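Local atomic coordinates of DUF2235 domain-containing protein (Pseudomonas aeruginosa, PDB entry 4O5P), a protein that is a phospholipase effector of the type VI secretion system, which probably hydrolyses membrane phospholipids through an alpha/beta-hydrolase-type catalytic domain. Residues A[137-146]-A[296-304]. Residues are numbered along the deposited sequence; the frame is centred on the assembly and turned at random.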
# COMPACT_ATOMS: atom_id res chain seq x y z
N ILE A 137 -2.03 -11.70 0.83
CA ILE A 137 -1.88 -10.88 2.03
C ILE A 137 -3.21 -10.65 2.72
O ILE A 137 -4.14 -10.09 2.14
CB ILE A 137 -1.23 -9.53 1.69
CG1 ILE A 137 -0.25 -9.68 0.52
CG2 ILE A 137 -0.57 -8.95 2.94
CD1 ILE A 137 1.05 -8.89 0.64
N GLY A 138 -3.30 -11.09 3.98
CA GLY A 138 -4.50 -10.90 4.77
C GLY A 138 -4.51 -9.54 5.45
O GLY A 138 -3.47 -8.87 5.53
N ALA A 139 -5.68 -9.13 5.93
CA ALA A 139 -5.87 -7.80 6.48
C ALA A 139 -5.17 -7.61 7.83
O ALA A 139 -4.76 -6.49 8.22
CB ALA A 139 -7.36 -7.51 6.61
N GLU A 140 -5.04 -8.72 8.56
CA GLU A 140 -4.56 -8.66 9.93
C GLU A 140 -3.14 -8.09 10.02
O GLU A 140 -2.82 -7.39 10.97
CB GLU A 140 -4.68 -10.03 10.64
CG GLU A 140 -3.59 -11.04 10.32
CD GLU A 140 -3.83 -11.82 9.03
OE1 GLU A 140 -4.89 -11.63 8.38
OE2 GLU A 140 -2.95 -12.63 8.66
N GLY A 141 -2.31 -8.35 9.01
CA GLY A 141 -0.96 -7.82 9.00
C GLY A 141 -0.95 -6.29 8.99
O GLY A 141 -0.16 -5.63 9.71
N GLY A 142 -1.86 -5.73 8.18
CA GLY A 142 -2.04 -4.30 8.12
C GLY A 142 -2.47 -3.77 9.48
O GLY A 142 -1.85 -2.84 10.02
N GLU A 143 -3.52 -4.37 10.03
CA GLU A 143 -4.02 -3.91 11.34
C GLU A 143 -2.96 -3.94 12.44
O GLU A 143 -2.84 -3.00 13.24
CB GLU A 143 -5.25 -4.72 11.77
CG GLU A 143 -5.68 -4.48 13.22
CD GLU A 143 -6.88 -5.31 13.63
OE1 GLU A 143 -6.83 -6.55 13.51
OE2 GLU A 143 -7.88 -4.72 14.08
N ASN A 144 -2.19 -5.03 12.48
CA ASN A 144 -1.13 -5.16 13.48
C ASN A 144 -0.03 -4.12 13.29
O ASN A 144 0.58 -3.67 14.27
CB ASN A 144 -0.50 -6.56 13.41
CG ASN A 144 -1.46 -7.65 13.84
OD1 ASN A 144 -2.44 -7.40 14.55
ND2 ASN A 144 -1.16 -8.87 13.42
N ARG A 145 0.24 -3.76 12.04
CA ARG A 145 1.22 -2.70 11.76
C ARG A 145 0.74 -1.30 12.22
O ARG A 145 1.51 -0.52 12.80
CB ARG A 145 1.59 -2.71 10.27
CG ARG A 145 2.47 -3.91 9.91
CD ARG A 145 2.67 -4.07 8.40
NE ARG A 145 3.65 -5.11 8.10
CZ ARG A 145 3.44 -6.41 8.31
NH1 ARG A 145 2.29 -6.84 8.84
NH2 ARG A 145 4.39 -7.28 8.00
N ILE A 146 -0.52 -1.00 11.95
CA ILE A 146 -1.13 0.23 12.46
C ILE A 146 -1.05 0.28 14.00
O ILE A 146 -0.63 1.28 14.58
CB ILE A 146 -2.61 0.35 12.01
CG1 ILE A 146 -2.68 0.42 10.48
CG2 ILE A 146 -3.26 1.60 12.57
CD1 ILE A 146 -4.01 -0.02 9.93
N ALA A 296 -10.11 -7.20 -6.28
CA ALA A 296 -9.93 -7.01 -4.83
C ALA A 296 -10.49 -5.68 -4.33
O ALA A 296 -10.35 -4.64 -4.98
CB ALA A 296 -8.44 -7.13 -4.48
N GLY A 297 -11.13 -5.72 -3.16
CA GLY A 297 -11.55 -4.50 -2.50
C GLY A 297 -10.76 -4.34 -1.21
O GLY A 297 -9.80 -5.07 -0.98
N HIS A 298 -11.19 -3.39 -0.37
CA HIS A 298 -10.48 -3.06 0.87
C HIS A 298 -10.28 -4.20 1.87
O HIS A 298 -11.17 -5.02 2.08
CB HIS A 298 -11.24 -1.97 1.64
CG HIS A 298 -11.34 -0.66 0.93
ND1 HIS A 298 -10.54 -0.32 -0.14
CD2 HIS A 298 -12.16 0.39 1.14
CE1 HIS A 298 -10.87 0.89 -0.56
NE2 HIS A 298 -11.85 1.34 0.20
N MSE A 299 -9.11 -4.19 2.51
CA MSE A 299 -8.94 -4.90 3.78
C MSE A 299 -9.96 -4.33 4.77
O MSE A 299 -10.33 -3.14 4.69
CB MSE A 299 -7.51 -4.70 4.31
CG MSE A 299 -6.48 -5.52 3.55
SE MSE A 299 -4.62 -5.01 3.93
CE MSE A 299 -3.76 -6.47 2.98
N ASP A 300 -10.42 -5.17 5.69
CA ASP A 300 -11.51 -4.78 6.58
C ASP A 300 -11.22 -3.49 7.37
O ASP A 300 -12.11 -2.63 7.53
CB ASP A 300 -11.96 -5.94 7.49
CG ASP A 300 -10.82 -6.56 8.29
OD1 ASP A 300 -9.74 -5.94 8.41
OD2 ASP A 300 -11.00 -7.68 8.81
N TRP A 301 -9.98 -3.32 7.84
CA TRP A 301 -9.69 -2.15 8.67
C TRP A 301 -9.71 -0.85 7.87
O TRP A 301 -9.81 0.25 8.45
CB TRP A 301 -8.35 -2.32 9.39
CG TRP A 301 -7.21 -2.71 8.51
CD1 TRP A 301 -6.70 -3.96 8.35
CD2 TRP A 301 -6.43 -1.85 7.67
NE1 TRP A 301 -5.66 -3.94 7.47
CE2 TRP A 301 -5.47 -2.65 7.04
CE3 TRP A 301 -6.46 -0.47 7.40
CZ2 TRP A 301 -4.54 -2.13 6.13
CZ3 TRP A 301 -5.54 0.04 6.51
CH2 TRP A 301 -4.59 -0.78 5.89
N ALA A 302 -9.62 -0.98 6.54
CA ALA A 302 -9.51 0.15 5.63
C ALA A 302 -10.85 0.75 5.23
O ALA A 302 -10.89 1.91 4.78
CB ALA A 302 -8.74 -0.26 4.36
N ASP A 303 -11.92 -0.03 5.38
CA ASP A 303 -13.28 0.47 5.11
C ASP A 303 -13.55 1.69 5.95
O ASP A 303 -13.33 1.67 7.17
CB ASP A 303 -14.31 -0.61 5.42
CG ASP A 303 -14.22 -1.77 4.47
OD1 ASP A 303 -14.23 -1.54 3.24
OD2 ASP A 303 -14.14 -2.93 4.94
N ASP A 304 -13.99 2.77 5.30
CA ASP A 304 -14.29 4.04 5.97
C ASP A 304 -13.14 4.66 6.77
O ASP A 304 -13.34 5.58 7.55
CB ASP A 304 -15.54 3.91 6.84
CG ASP A 304 -16.77 3.52 6.03
OD1 ASP A 304 -16.73 3.62 4.78
OD2 ASP A 304 -17.78 3.12 6.65
O HOH W 1 -7.64 -6.81 10.19
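Trp-301 lays its indole against the first turns of helix 139-162. Its NE1 donates a weak, bent hydrogen bond to Ala-139 O (2.8 Å, 128° at the hydrogen). That oxygen lies at the ring edge and also accepts the helical bond from Glu-143 N.

Apolar contacts lie on both faces of the indole and along Ala-139. Ile-146 CD1 sits over the six-membered ring, 3.7 Å from its centroid, in a CH-pi contact. Gly-142 brings bare backbone to the same ring, its CA 3.9 Å from CZ2. Chi1 of 51° sets CG between the backbone N and carbonyl carbon of Trp-301, and Met-299 CB and Ala-302 CB meet the face opposite Ile-146. Ala-139 CB packs on Met-299 CB at 3.6 Å. Beyond CG the selenomethionine runs extended past Ala-139, and its CE ends 3.5 Å from Gly-138 O.

A second polar link runs through water. One water donates to Asp-300 OD1 (2.9 Å) and weakly to Glu-143 OE1. Glu-143 OE2 hydrogen-bonds Thr-180 OG1, its stronger partner.

Ala-245 of helix 238-254 also touches Trp-301 and Ile-146. This is buried helix-to-loop packing, joining the start of helix 139-162 to the turn after edge strand 294-299, near the probable nucleophile elbow of an alpha/beta-hydrolase fold.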